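Local coordinates for protein CDA peptide synthetase I (Streptomyces coelicolor, PDB 5DU9) that serves as the condensation domain of a nonribosomal peptide synthetase, a two-lobed member of the CoA-dependent acyltransferase clan, at residues T218-L230 with D349-G361. The protein carries 1 engineered substitution. Sequence-based numbering, arbitrary orientation.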
ATOM      1  N   THR A 218      12.931 -15.419 -14.205  1.00 21.80           N
ATOM      2  CA  THR A 218      12.540 -16.785 -14.534  1.00 22.40           C
ATOM      3  C   THR A 218      13.593 -17.764 -14.030  1.00 27.83           C
ATOM      4  O   THR A 218      13.261 -18.852 -13.559  1.00 25.86           O
ATOM      5  CB  THR A 218      12.331 -16.976 -16.043  1.00 25.82           C
ATOM      6  OG1 THR A 218      13.495 -16.545 -16.759  1.00 30.23           O
ATOM      7  CG2 THR A 218      11.121 -16.186 -16.511  1.00 23.94           C
ATOM      8  N   GLY A 219      14.858 -17.365 -14.107  1.00 25.91           N
ATOM      9  CA  GLY A 219      15.953 -18.203 -13.644  1.00 23.73           C
ATOM     10  C   GLY A 219      15.867 -18.529 -12.166  1.00 25.42           C
ATOM     11  O   GLY A 219      16.199 -19.641 -11.750  1.00 25.40           O
ATOM     12  N   LEU A 220      15.416 -17.559 -11.372  1.00 22.21           N
ATOM     13  CA  LEU A 220      15.305 -17.723  -9.923  1.00 21.12           C
ATOM     14  C   LEU A 220      14.219 -18.707  -9.502  1.00 24.72           C
ATOM     15  O   LEU A 220      14.263 -19.244  -8.395  1.00 23.09           O
ATOM     16  CB  LEU A 220      15.013 -16.375  -9.250  1.00 22.11           C
ATOM     17  CG  LEU A 220      16.136 -15.354  -9.044  1.00 27.71           C
ATOM     18  CD1 LEU A 220      15.609 -14.205  -8.188  1.00 21.18           C
ATOM     19  CD2 LEU A 220      17.367 -15.975  -8.402  1.00 28.98           C
ATOM     20  N   PHE A 221      13.239 -18.930 -10.374  1.00 22.10           N
ATOM     21  CA  PHE A 221      12.058 -19.715 -10.010  1.00 22.42           C
ATOM     22  C   PHE A 221      11.775 -20.860 -10.978  1.00 25.47           C
ATOM     23  O   PHE A 221      10.616 -21.184 -11.242  1.00 30.21           O
ATOM     24  CB  PHE A 221      10.841 -18.790  -9.922  1.00 24.95           C
ATOM     25  CG  PHE A 221      10.935 -17.785  -8.815  1.00 22.06           C
ATOM     26  CD1 PHE A 221      10.489 -18.097  -7.545  1.00 24.80           C
ATOM     27  CD2 PHE A 221      11.481 -16.529  -9.038  1.00 19.83           C
ATOM     28  CE1 PHE A 221      10.579 -17.177  -6.517  1.00 22.97           C
ATOM     29  CE2 PHE A 221      11.577 -15.610  -8.016  1.00 22.06           C
ATOM     30  CZ  PHE A 221      11.124 -15.933  -6.752  1.00 23.22           C
ATOM     31  N   THR A 222      12.832 -21.481 -11.493  1.00 27.81           N
ATOM     32  CA  THR A 222      12.678 -22.614 -12.393  1.00 30.21           C
ATOM     33  C   THR A 222      11.964 -23.774 -11.703  1.00 30.66           C
ATOM     34  O   THR A 222      11.287 -24.564 -12.360  1.00 33.61           O
ATOM     35  CB  THR A 222      14.039 -23.106 -12.929  1.00 28.04           C
ATOM     36  OG1 THR A 222      14.953 -23.300 -11.840  1.00 27.65           O
ATOM     37  CG2 THR A 222      14.627 -22.097 -13.904  1.00 34.18           C
ATOM     38  N   ASP A 223      12.107 -23.871 -10.383  1.00 29.00           N
ATOM     39  CA  ASP A 223      11.451 -24.938  -9.628  1.00 27.87           C
ATOM     40  C   ASP A 223       9.994 -24.593  -9.317  1.00 32.56           C
ATOM     41  O   ASP A 223       9.239 -25.443  -8.842  1.00 33.50           O
ATOM     42  CB  ASP A 223      12.214 -25.238  -8.334  1.00 30.34           C
ATOM     43  CG  ASP A 223      12.386 -24.017  -7.460  1.00 34.65           C
ATOM     44  OD1 ASP A 223      12.507 -22.904  -8.008  1.00 27.57           O
ATOM     45  OD2 ASP A 223      12.409 -24.173  -6.221  1.00 33.19           O
ATOM     46  N   ARG A 224       9.609 -23.350  -9.594  1.00 35.68           N
ATOM     47  CA  ARG A 224       8.214 -22.922  -9.497  1.00 29.73           C
ATOM     48  C   ARG A 224       7.567 -23.314  -8.167  1.00 33.46           C
ATOM     49  O   ARG A 224       6.581 -24.051  -8.140  1.00 34.99           O
ATOM     50  CB  ARG A 224       7.415 -23.502 -10.668  1.00 33.44           C
ATOM     51  CG  ARG A 224       7.787 -22.889 -12.007  1.00 33.22           C
ATOM     52  CD  ARG A 224       7.150 -23.621 -13.179  1.00 42.19           C
ATOM     53  NE  ARG A 224       7.432 -22.942 -14.442  1.00 49.88           N
ATOM     54  CZ  ARG A 224       7.254 -23.477 -15.647  1.00 59.75           C
ATOM     55  NH1 ARG A 224       6.796 -24.717 -15.774  1.00 47.10           N
ATOM     56  NH2 ARG A 224       7.543 -22.769 -16.730  1.00 64.32           N
ATOM     57  N   PRO A 225       8.127 -22.821  -7.055  1.00 29.71           N
ATOM     58  CA  PRO A 225       7.574 -23.138  -5.734  1.00 31.16           C
ATOM     59  C   PRO A 225       6.138 -22.653  -5.588  1.00 31.02           C
ATOM     60  O   PRO A 225       5.829 -21.516  -5.947  1.00 34.99           O
ATOM     61  CB  PRO A 225       8.507 -22.394  -4.777  1.00 26.89           C
ATOM     62  CG  PRO A 225       9.072 -21.277  -5.595  1.00 25.50           C
ATOM     63  CD  PRO A 225       9.238 -21.859  -6.966  1.00 29.84           C
ATOM     64  N   GLU A 226       5.272 -23.513  -5.069  1.00 29.78           N
ATOM     65  CA  GLU A 226       3.868 -23.172  -4.899  1.00 27.73           C
ATOM     66  C   GLU A 226       3.720 -22.214  -3.722  1.00 24.77           C
ATOM     67  O   GLU A 226       4.349 -22.415  -2.684  1.00 26.76           O
ATOM     68  CB  GLU A 226       3.030 -24.436  -4.670  1.00 35.04           C
ATOM     69  CG  GLU A 226       1.526 -24.205  -4.632  1.00 49.21           C
ATOM     70  CD  GLU A 226       0.952 -23.814  -5.984  1.00 63.59           C
ATOM     71  OE1 GLU A 226       1.694 -23.857  -6.988  1.00 69.62           O
ATOM     72  OE2 GLU A 226      -0.246 -23.464  -6.042  1.00 51.12           O
ATOM     73  N   PRO A 227       2.909 -21.155  -3.879  1.00 26.16           N
ATOM     74  CA  PRO A 227       2.684 -20.296  -2.712  1.00 24.10           C
ATOM     75  C   PRO A 227       2.108 -21.087  -1.538  1.00 21.83           C
ATOM     76  O   PRO A 227       1.287 -21.985  -1.747  1.00 27.16           O
ATOM     77  CB  PRO A 227       1.688 -19.255  -3.229  1.00 27.41           C
ATOM     78  CG  PRO A 227       1.954 -19.186  -4.692  1.00 30.63           C
ATOM     79  CD  PRO A 227       2.296 -20.596  -5.096  1.00 31.75           C
ATOM     80  N   VAL A 228       2.567 -20.775  -0.329  1.00 25.23           N
ATOM     81  CA  VAL A 228       2.092 -21.447   0.872  1.00 32.16           C
ATOM     82  C   VAL A 228       1.495 -20.441   1.851  1.00 21.76           C
ATOM     83  O   VAL A 228       1.991 -19.321   1.995  1.00 21.51           O
ATOM     84  CB  VAL A 228       3.222 -22.235   1.578  1.00 33.22           C
ATOM     85  CG1 VAL A 228       3.719 -23.365   0.690  1.00 48.95           C
ATOM     86  CG2 VAL A 228       4.371 -21.313   1.970  1.00 36.99           C
ATOM     87  N   SER A 229       0.422 -20.861   2.512  1.00 26.52           N
ATOM     88  CA  SER A 229      -0.213 -20.072   3.557  1.00 25.79           C
ATOM     89  C   SER A 229       0.187 -20.597   4.932  1.00 32.45           C
ATOM     90  O   SER A 229       0.551 -21.762   5.078  1.00 40.11           O
ATOM     91  CB  SER A 229      -1.736 -20.112   3.404  1.00 31.47           C
ATOM     92  OG  SER A 229      -2.377 -19.497   4.508  1.00 41.17           O
ATOM     93  N   LEU A 230       0.116 -19.730   5.936  1.00 33.13           N
ATOM     94  CA  LEU A 230       0.381 -20.133   7.311  1.00 33.55           C
ATOM     95  C   LEU A 230      -0.734 -21.025   7.849  1.00 41.15           C
ATOM     96  O   LEU A 230      -1.833 -21.068   7.295  1.00 52.19           O
ATOM     97  CB  LEU A 230       0.546 -18.902   8.202  1.00 27.78           C
ATOM     98  CG  LEU A 230       1.909 -18.217   8.113  1.00 27.94           C
ATOM     99  CD1 LEU A 230       1.842 -16.796   8.645  1.00 27.68           C
ATOM    100  CD2 LEU A 230       2.954 -19.020   8.872  1.00 36.57           C
ATOM    101  N   ASP A 349       3.680 -10.270 -14.750  1.00 19.39           N
ATOM    102  CA  ASP A 349       4.271 -10.868 -15.943  1.00 21.58           C
ATOM    103  C   ASP A 349       5.052 -12.130 -15.584  1.00 23.11           C
ATOM    104  O   ASP A 349       4.982 -13.137 -16.296  1.00 23.56           O
ATOM    105  CB  ASP A 349       5.184  -9.874 -16.663  1.00 23.05           C
ATOM    106  CG  ASP A 349       4.412  -8.785 -17.382  1.00 28.20           C
ATOM    107  OD1 ASP A 349       3.169  -8.880 -17.467  1.00 30.65           O
ATOM    108  OD2 ASP A 349       5.053  -7.835 -17.876  1.00 28.33           O
ATOM    109  N   LEU A 350       5.796 -12.079 -14.484  1.00 21.64           N
ATOM    110  CA  LEU A 350       6.544 -13.246 -14.029  1.00 22.74           C
ATOM    111  C   LEU A 350       5.587 -14.401 -13.759  1.00 21.00           C
ATOM    112  O   LEU A 350       5.832 -15.531 -14.179  1.00 24.94           O
ATOM    113  CB  LEU A 350       7.358 -12.921 -12.774  1.00 17.94           C
ATOM    114  CG  LEU A 350       8.104 -14.084 -12.113  1.00 18.29           C
ATOM    115  CD1 LEU A 350       9.070 -14.743 -13.091  1.00 22.76           C
ATOM    116  CD2 LEU A 350       8.840 -13.606 -10.869  1.00 20.55           C
ATOM    117  N   ASP A 351       4.488 -14.106 -13.073  1.00 21.45           N
ATOM    118  CA  ASP A 351       3.486 -15.123 -12.767  1.00 27.47           C
ATOM    119  C   ASP A 351       2.899 -15.737 -14.029  1.00 31.42           C
ATOM    120  O   ASP A 351       2.681 -16.946 -14.091  1.00 27.49           O
ATOM    121  CB  ASP A 351       2.363 -14.532 -11.915  1.00 20.68           C
ATOM    122  CG  ASP A 351       2.789 -14.264 -10.489  1.00 23.83           C
ATOM    123  OD1 ASP A 351       3.861 -14.756 -10.073  1.00 26.54           O
ATOM    124  OD2 ASP A 351       2.040 -13.563  -9.779  1.00 28.90           O
ATOM    125  N   ARG A 352       2.643 -14.908 -15.035  1.00 26.39           N
ATOM    126  CA  ARG A 352       2.053 -15.393 -16.280  1.00 29.04           C
ATOM    127  C   ARG A 352       2.995 -16.349 -17.009  1.00 44.64           C
ATOM    128  O   ARG A 352       2.551 -17.299 -17.652  1.00 38.41           O
ATOM    129  CB  ARG A 352       1.689 -14.220 -17.194  1.00 28.87           C
ATOM    130  N   GLU A 353       4.297 -16.100 -16.901  1.00 24.72           N
ATOM    131  CA  GLU A 353       5.285 -16.929 -17.581  1.00 32.02           C
ATOM    132  C   GLU A 353       5.513 -18.249 -16.853  1.00 41.98           C
ATOM    133  O   GLU A 353       5.644 -19.295 -17.485  1.00 39.99           O
ATOM    134  CB  GLU A 353       6.615 -16.189 -17.722  1.00 32.26           C
ATOM    135  CG  GLU A 353       7.680 -17.019 -18.444  1.00 48.36           C
ATOM    136  CD  GLU A 353       8.553 -16.218 -19.398  1.00 44.66           C
ATOM    137  OE1 GLU A 353       8.176 -15.089 -19.780  1.00 46.03           O
ATOM    138  OE2 GLU A 353       9.627 -16.730 -19.774  1.00 45.47           O
ATOM    139  N   LEU A 354       5.570 -18.199 -15.526  1.00 32.21           N
ATOM    140  CA  LEU A 354       5.750 -19.411 -14.732  1.00 32.93           C
ATOM    141  C   LEU A 354       4.483 -20.257 -14.778  1.00 37.05           C
ATOM    142  O   LEU A 354       4.546 -21.486 -14.799  1.00 40.45           O
ATOM    143  CB  LEU A 354       6.110 -19.069 -13.284  1.00 27.82           C
ATOM    144  CG  LEU A 354       7.418 -18.309 -13.060  1.00 28.41           C
ATOM    145  CD1 LEU A 354       7.575 -17.966 -11.587  1.00 29.04           C
ATOM    146  CD2 LEU A 354       8.615 -19.110 -13.551  1.00 36.24           C
ATOM    147  N   GLY A 355       3.334 -19.587 -14.794  1.00 32.07           N
ATOM    148  CA  GLY A 355       2.051 -20.256 -14.906  1.00 32.87           C
ATOM    149  C   GLY A 355       1.431 -20.584 -13.563  1.00 36.47           C
ATOM    150  O   GLY A 355       2.030 -20.350 -12.512  1.00 30.04           O
ATOM    151  N   GLY A 356       0.216 -21.124 -13.602  1.00 41.16           N
ATOM    152  CA  GLY A 356      -0.475 -21.544 -12.398  1.00 39.55           C
ATOM    153  C   GLY A 356      -0.752 -20.401 -11.440  1.00 32.43           C
ATOM    154  O   GLY A 356      -1.240 -19.344 -11.839  1.00 45.88           O
ATOM    155  N   ALA A 357      -0.434 -20.621 -10.169  1.00 31.09           N
ATOM    156  CA  ALA A 357      -0.686 -19.631  -9.128  1.00 31.81           C
ATOM    157  C   ALA A 357       0.450 -18.618  -9.036  1.00 34.29           C
ATOM    158  O   ALA A 357       0.390 -17.681  -8.239  1.00 32.15           O
ATOM    159  CB  ALA A 357      -0.884 -20.320  -7.786  1.00 39.86           C
ATOM    160  N   GLY A 358       1.486 -18.808  -9.848  1.00 30.69           N
ATOM    161  CA  GLY A 358       2.636 -17.923  -9.825  1.00 23.44           C
ATOM    162  C   GLY A 358       3.483 -18.156  -8.591  1.00 22.18           C
ATOM    163  O   GLY A 358       3.434 -19.230  -7.989  1.00 27.25           O
ATOM    164  N   VAL A 359       4.263 -17.149  -8.217  1.00 22.52           N
ATOM    165  CA  VAL A 359       5.124 -17.239  -7.047  1.00 20.01           C
ATOM    166  C   VAL A 359       4.886 -16.044  -6.138  1.00 20.67           C
ATOM    167  O   VAL A 359       4.834 -14.894  -6.581  1.00 19.59           O
ATOM    168  CB  VAL A 359       6.614 -17.327  -7.442  1.00 21.17           C
ATOM    169  CG1 VAL A 359       6.912 -18.694  -8.050  1.00 25.54           C
ATOM    170  CG2 VAL A 359       6.992 -16.208  -8.408  1.00 24.58           C
ATOM    171  N   SER A 360       4.730 -16.330  -4.853  1.00 21.76           N
ATOM    172  CA  SER A 360       4.427 -15.298  -3.877  1.00 19.03           C
ATOM    173  C   SER A 360       4.508 -15.848  -2.470  1.00 16.89           C
ATOM    174  O   SER A 360       4.495 -17.062  -2.257  1.00 20.33           O
ATOM    175  CB  SER A 360       3.027 -14.726  -4.110  1.00 23.44           C
ATOM    176  OG  SER A 360       2.043 -15.720  -3.898  1.00 28.58           O
ATOM    177  N   GLY A 361       4.599 -14.934  -1.517  1.00 19.04           N
ATOM    178  CA  GLY A 361       4.440 -15.253  -0.114  1.00 18.17           C
ATOM    179  C   GLY A 361       3.609 -14.143   0.482  1.00 20.96           C
ATOM    180  O   GLY A 361       3.029 -13.346  -0.261  1.00 19.95           O
TER
HETATM  181  O   HOH W   1       5.868 -19.190  -4.410  1.00 23.19           O
HETATM  182  O   HOH W   2       4.067 -21.696  -8.613  1.00 38.45           O
HETATM  183  O   HOH W   3       4.778 -18.821  -0.296  1.00 19.54           O
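F221, V359 and L354 make the apolar centre of a water-bridged contact between the ends of helices 208-220 and 347-354 and the chains that leave them, on the outer side of the C-terminal lobe. The F221 ring turns one face to V359, whose CG2 stands 4.1 Å from the ring centroid in a CH-pi contact. With chi1 of V359 at -72°, its CG1 lies beside the backbone N and reaches F221 CD1 at 3.7 Å. L354 CD1 packs on F221 CB, and P314 and R316 of strand 311-318 also touch the F221 side chain. The extended R224 lays its guanidinium over the last turn of helix 347-354, one face toward L354 O; NE is 3.3 Å from that oxygen, at a poor angle for a hydrogen bond. Beyond that helix, G355 to G358 form a type II' turn, and V359 N is held by D351 OD1 at 3.1 Å. Condensation domains have two lobes, and both segments belong to the C-terminal one, where their tails run side by side, joined through water: one water accepts from S360 N and donates to P225 O, another accepts from V228 N and donates to S360 O. P227 fits closely here, its CD 3.4 Å from G358 O and its CG 3.6 Å from S360 OG. At the other end T218 CG2 rests on the carboxylate of E353, which R214 engages in a salt bridge.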